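PDB 2W9X: acetylxylan esterase / glucomannan deacetylase from Cellvibrio japonicus, which removes acetyl groups from plant cell wall polysaccharides, acting on acetylated xylan and, with a large preference, on acetylated glucomannan. Local coordinates for the interface of chains A and B. Residues are numbered along the deposited sequence; one frame, centred on the assembly and turned at random. Chains: chain A/B, Putative acetyl xylan esterase.

Contact 1: the interface of chains A and B. Residues chain A 295, 302, 322, 324, 326; chain B 309-310, 313-314, 318.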
loop_
_atom_site.group_PDB
_atom_site.type_symbol
_atom_site.label_atom_id
_atom_site.label_comp_id
_atom_site.label_asym_id
_atom_site.label_seq_id
_atom_site.Cartn_x
_atom_site.Cartn_y
_atom_site.Cartn_z
ATOM N N ASP A 295 16.424 0.870 -4.136
ATOM C CA ASP A 295 16.552 -0.575 -4.191
ATOM C C ASP A 295 18.018 -0.993 -3.953
ATOM O O ASP A 295 18.447 -2.066 -4.380
ATOM C CB ASP A 295 16.064 -1.081 -5.553
ATOM C CG ASP A 295 16.927 -0.570 -6.711
ATOM O OD1 ASP A 295 17.775 0.341 -6.522
ATOM O OD2 ASP A 295 16.731 -1.077 -7.813
ATOM N N ALA A 302 15.292 -1.148 2.039
ATOM C CA ALA A 302 13.882 -1.361 1.722
ATOM C C ALA A 302 13.226 -2.304 2.705
ATOM O O ALA A 302 12.061 -2.095 3.077
ATOM C CB ALA A 302 13.711 -1.880 0.293
ATOM N N GLN A 322 4.736 2.434 1.206
ATOM C CA GLN A 322 6.133 2.386 0.805
ATOM C C GLN A 322 6.267 2.620 -0.700
ATOM O O GLN A 322 5.405 2.184 -1.488
ATOM C CB GLN A 322 6.718 1.009 1.157
ATOM C CG GLN A 322 8.174 0.816 0.749
ATOM C CD GLN A 322 8.757 -0.443 1.345
ATOM O OE1 GLN A 322 8.037 -1.413 1.595
ATOM N NE2 GLN A 322 10.070 -0.429 1.595
ATOM N N VAL A 324 9.610 2.098 -3.353
ATOM C CA VAL A 324 10.991 1.731 -3.561
ATOM C C VAL A 324 11.345 2.162 -4.975
ATOM O O VAL A 324 10.744 1.682 -5.946
ATOM C CB VAL A 324 11.265 0.208 -3.398
ATOM C CG1 VAL A 324 12.753 -0.071 -3.653
ATOM C CG2 VAL A 324 10.860 -0.303 -1.996
ATOM N N LYS A 326 13.801 2.747 -8.376
ATOM C CA LYS A 326 14.692 1.914 -9.146
ATOM C C LYS A 326 15.110 2.627 -10.437
ATOM O O LYS A 326 14.388 3.498 -10.943
ATOM C CB LYS A 326 13.990 0.594 -9.566
ATOM C CG LYS A 326 13.410 -0.292 -8.419
ATOM C CD LYS A 326 12.698 -1.508 -8.999
ATOM C CE LYS A 326 13.658 -2.495 -9.688
ATOM N NZ LYS A 326 14.858 -2.736 -8.833
ATOM N N VAL B 309 6.137 -7.289 0.876
ATOM C CA VAL B 309 5.782 -6.097 0.097
ATOM C C VAL B 309 7.058 -5.350 -0.338
ATOM O O VAL B 309 7.194 -4.919 -1.497
ATOM C CB VAL B 309 4.855 -5.141 0.897
ATOM C CG1 VAL B 309 4.618 -3.851 0.103
ATOM C CG2 VAL B 309 3.540 -5.821 1.208
ATOM N N ALA B 310 7.996 -5.212 0.594
ATOM C CA ALA B 310 9.265 -4.530 0.307
ATOM C C ALA B 310 10.118 -5.211 -0.761
ATOM O O ALA B 310 10.691 -4.523 -1.619
ATOM C CB ALA B 310 10.065 -4.327 1.599
ATOM N N LYS B 313 8.347 -4.750 -4.233
ATOM C CA LYS B 313 8.612 -3.403 -4.761
ATOM C C LYS B 313 10.067 -3.238 -5.202
ATOM O O LYS B 313 10.336 -2.684 -6.257
ATOM C CB LYS B 313 8.254 -2.343 -3.722
ATOM C CG LYS B 313 6.783 -2.232 -3.465
ATOM C CD LYS B 313 6.510 -1.167 -2.416
ATOM C CE LYS B 313 5.019 -0.967 -2.192
ATOM N NZ LYS B 313 4.408 -0.225 -3.335
ATOM N N GLY B 314 10.990 -3.756 -4.390
ATOM C CA GLY B 314 12.414 -3.773 -4.684
ATOM C C GLY B 314 12.770 -4.509 -5.962
ATOM O O GLY B 314 13.732 -4.159 -6.635
ATOM N N HIS B 318 5.458 -2.896 -8.186
ATOM C CA HIS B 318 5.118 -1.864 -7.252
ATOM C C HIS B 318 3.639 -1.862 -6.864
ATOM O O HIS B 318 3.281 -1.294 -5.837
ATOM C CB HIS B 318 5.582 -0.506 -7.778
ATOM C CG HIS B 318 7.031 -0.476 -8.181
ATOM N ND1 HIS B 318 8.067 -0.516 -7.266
ATOM C CD2 HIS B 318 7.613 -0.384 -9.406
ATOM C CE1 HIS B 318 9.219 -0.454 -7.913
ATOM N NE2 HIS B 318 8.972 -0.372 -9.210
HETATM O O HOH W 1 7.326 1.011 -4.945
#
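In the GDSL-like hydrolase domain of this CE2 esterase, strand 320-325 and the start of helix 300-314 of chain A pack against the C-terminal end of helix 300-314 of chain B, in a two-fold interface that may or may not persist outside the crystal. A:Val324 lies at the middle: its CG2 branch meets the CB of B:Lys313 at 3.7 Å, while CG1, anti to the backbone N (chi1 179°), rests on the CA of B:Gly314. A:Gln322, extended with CG also anti to its N, crosses the B:Lys313 chain obliquely and brings its amide end against the methyl of B:Ala310. A:Ala302 sets its carbonyl O 3.3 Å from the same B:Ala310 CB. At the other end of the patch, the ammonium NZ of A:Lys326 donates to the carbonyl O of B:Gly314 at 2.8 Å, coming from above the carbonyl plane and not along a lone pair. The imidazole CE1 of B:His318 lies 3.8 Å from the CD of A:Lys326, and its ND1 shares a water with the A:Val324 backbone N.

Behind these contacts, bends at chi3 and chi4 (67° and 46°) turn A:Lys326 NZ onto the anti lone pair of the A:Asp295 carboxylate OD2, a 2.7 Å salt bridge. The A:Gln322 amide is fixed in rotation by NE2 donating in plane to A:Ala302 O at 3.0 Å. A bend at chi4 carries B:Lys313 NZ to a lone pair of B:His318 O at 2.9 Å; the hydrogen bond from B:Lys313 NZ to A:Gln322 O is weak.

Contact 2: the interface of chains A and B. Residues chain A 354-358; chain B 354-357.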
loop_
_atom_site.group_PDB
_atom_site.type_symbol
_atom_site.label_atom_id
_atom_site.label_comp_id
_atom_site.label_asym_id
_atom_site.label_seq_id
_atom_site.Cartn_x
_atom_site.Cartn_y
_atom_site.Cartn_z
ATOM N N GLN A 354 -1.762 11.147 -7.940
ATOM C CA GLN A 354 -2.886 11.375 -8.854
ATOM C C GLN A 354 -3.926 10.256 -8.821
ATOM O O GLN A 354 -5.067 10.461 -9.223
ATOM C CB GLN A 354 -2.387 11.570 -10.295
ATOM C CG GLN A 354 -1.614 12.872 -10.532
ATOM C CD GLN A 354 -1.172 13.059 -11.983
ATOM O OE1 GLN A 354 -1.253 12.140 -12.805
ATOM N NE2 GLN A 354 -0.689 14.256 -12.294
ATOM N N GLN A 355 -3.527 9.065 -8.370
ATOM C CA GLN A 355 -4.458 7.934 -8.261
ATOM C C GLN A 355 -5.170 7.883 -6.901
ATOM O O GLN A 355 -6.062 7.076 -6.705
ATOM C CB GLN A 355 -3.749 6.592 -8.518
ATOM C CG GLN A 355 -2.998 6.475 -9.845
ATOM C CD GLN A 355 -3.807 6.950 -11.059
ATOM O OE1 GLN A 355 -3.400 7.892 -11.750
ATOM N NE2 GLN A 355 -4.954 6.307 -11.318
ATOM N N LYS A 356 -4.774 8.736 -5.967
ATOM C CA LYS A 356 -5.389 8.736 -4.643
ATOM C C LYS A 356 -6.560 9.739 -4.522
ATOM O O LYS A 356 -6.337 10.940 -4.389
ATOM C CB LYS A 356 -4.325 8.987 -3.564
ATOM C CG LYS A 356 -3.189 7.956 -3.534
ATOM C CD LYS A 356 -2.219 8.165 -2.353
ATOM C CE LYS A 356 -2.800 7.703 -0.993
ATOM N NZ LYS A 356 -3.057 6.214 -0.900
ATOM N N LYS A 357 -7.797 9.239 -4.569
ATOM C CA LYS A 357 -8.997 10.080 -4.408
ATOM C C LYS A 357 -9.017 10.841 -3.086
ATOM O O LYS A 357 -8.740 10.273 -2.030
ATOM C CB LYS A 357 -10.274 9.245 -4.486
ATOM C CG LYS A 357 -10.755 8.932 -5.871
ATOM C CD LYS A 357 -12.132 8.292 -5.830
ATOM C CE LYS A 357 -12.303 7.295 -6.979
ATOM N NZ LYS A 357 -13.481 6.409 -6.751
ATOM N N GLY A 358 -9.347 12.127 -3.155
ATOM C CA GLY A 358 -9.504 12.968 -1.968
ATOM C C GLY A 358 -8.265 13.138 -1.107
ATOM O O GLY A 358 -8.372 13.487 0.063
ATOM N N GLN B 354 -12.339 2.334 -2.789
ATOM C CA GLN B 354 -13.009 3.562 -3.201
ATOM C C GLN B 354 -12.044 4.720 -3.398
ATOM O O GLN B 354 -12.330 5.627 -4.166
ATOM C CB GLN B 354 -14.085 3.968 -2.177
ATOM C CG GLN B 354 -15.418 3.229 -2.358
ATOM C CD GLN B 354 -16.443 3.525 -1.252
ATOM O OE1 GLN B 354 -16.133 4.161 -0.235
ATOM N NE2 GLN B 354 -17.663 3.042 -1.445
ATOM N N GLN B 355 -10.909 4.699 -2.704
ATOM C CA GLN B 355 -9.979 5.818 -2.753
ATOM C C GLN B 355 -8.970 5.689 -3.893
ATOM O O GLN B 355 -8.135 6.565 -4.075
ATOM C CB GLN B 355 -9.256 6.015 -1.404
ATOM C CG GLN B 355 -10.163 6.415 -0.203
ATOM C CD GLN B 355 -11.190 7.504 -0.537
ATOM O OE1 GLN B 355 -12.368 7.211 -0.750
ATOM N NE2 GLN B 355 -10.743 8.763 -0.578
ATOM N N LYS B 356 -9.071 4.612 -4.665
ATOM C CA LYS B 356 -8.072 4.286 -5.683
ATOM C C LYS B 356 -8.603 4.585 -7.082
ATOM O O LYS B 356 -9.370 3.802 -7.646
ATOM C CB LYS B 356 -7.621 2.817 -5.561
ATOM C CG LYS B 356 -6.878 2.485 -4.249
ATOM C CD LYS B 356 -6.240 1.089 -4.268
ATOM C CE LYS B 356 -4.952 1.020 -5.134
ATOM N NZ LYS B 356 -3.819 1.869 -4.658
ATOM N N LYS B 357 -8.201 5.730 -7.628
ATOM C CA LYS B 357 -8.627 6.148 -8.969
ATOM C C LYS B 357 -8.215 5.147 -10.037
ATOM O O LYS B 357 -7.032 4.811 -10.161
ATOM C CB LYS B 357 -8.089 7.544 -9.313
ATOM C CG LYS B 357 -9.066 8.659 -8.996
ATOM C CD LYS B 357 -8.381 9.876 -8.385
ATOM C CE LYS B 357 -8.270 11.027 -9.357
ATOM N NZ LYS B 357 -8.015 12.281 -8.578
#
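Two lysines, A:Lys357 and B:Lys357, cross obliquely where the C-terminal segments of the deposited two-fold dimer meet as a short antiparallel beta bridge centred on A:Lys356 and B:Lys356; the structure alone does not show whether this contact is biological. Their methylene chains touch at CG to CG, 3.6 Å apart, so the aliphatic stems pack while the chains run in roughly opposite directions. A:Lys357 has CG beside its backbone N (chi1 -82°), and its NZ donates in the carbonyl plane to B:Gln354 O at 2.9 Å. B:Lys357 is bent at chi2 and chi3 (chi2 139°) and passes A:Gln354 O with its CE nearer than its NZ, which stays 3.5 Å from that oxygen, so the two-fold is inexact at the side-chain tips.

Under the crossing, the backbones pair reciprocally. B:Lys357 N donates to A:Gln355 O at 2.7 Å, in the carbonyl plane, and A:Lys357 N donates to B:Gln355 O at the same 2.7 Å, but from above the plane. A:Gln355 and B:Gln355 are bent at chi2, which folds each amide back towards the carbonyl of the partner's Lys357. A:Gln355 NE2 hydrogen-bonds to B:Lys357 O at 2.8 Å, bent at the hydrogen (134°), the acceptor near the amide plane although the donor stands well above the carbonyl plane; the twin pair, B:Gln355 NE2 and A:Lys357 O, is 2.9 Å apart, but the N-H points away and no hydrogen bond forms. The A:Lys356 and B:Lys356 NZ atoms lie 5.8 Å apart, a like-charge pair that may cost some stability. The bridge forms just past helix 339-354 of each chain, and A:Lys357 NZ caps the carbonyl of B:Gln354, the last helix residue.

The C-alpha centres of contact 1 and contact 2 lie about 21 Å apart, and the two share no residue, helix or strand. Contact 1 joins strand 320-325 and the start of helix 300-314 of one chain to the end of helix 300-314 of the other; contact 2 joins the ends of helix 339-354 and the tails that follow. Contact 2 straddles the two-fold axis, while contact 1 lies off it and has a twin with the chains exchanged, so the chains are held at more than one point, which would restrain rocking. Contact 1 is centred about 19 Å from A:Ser151, the nucleophile, and contact 2 about 29 Å.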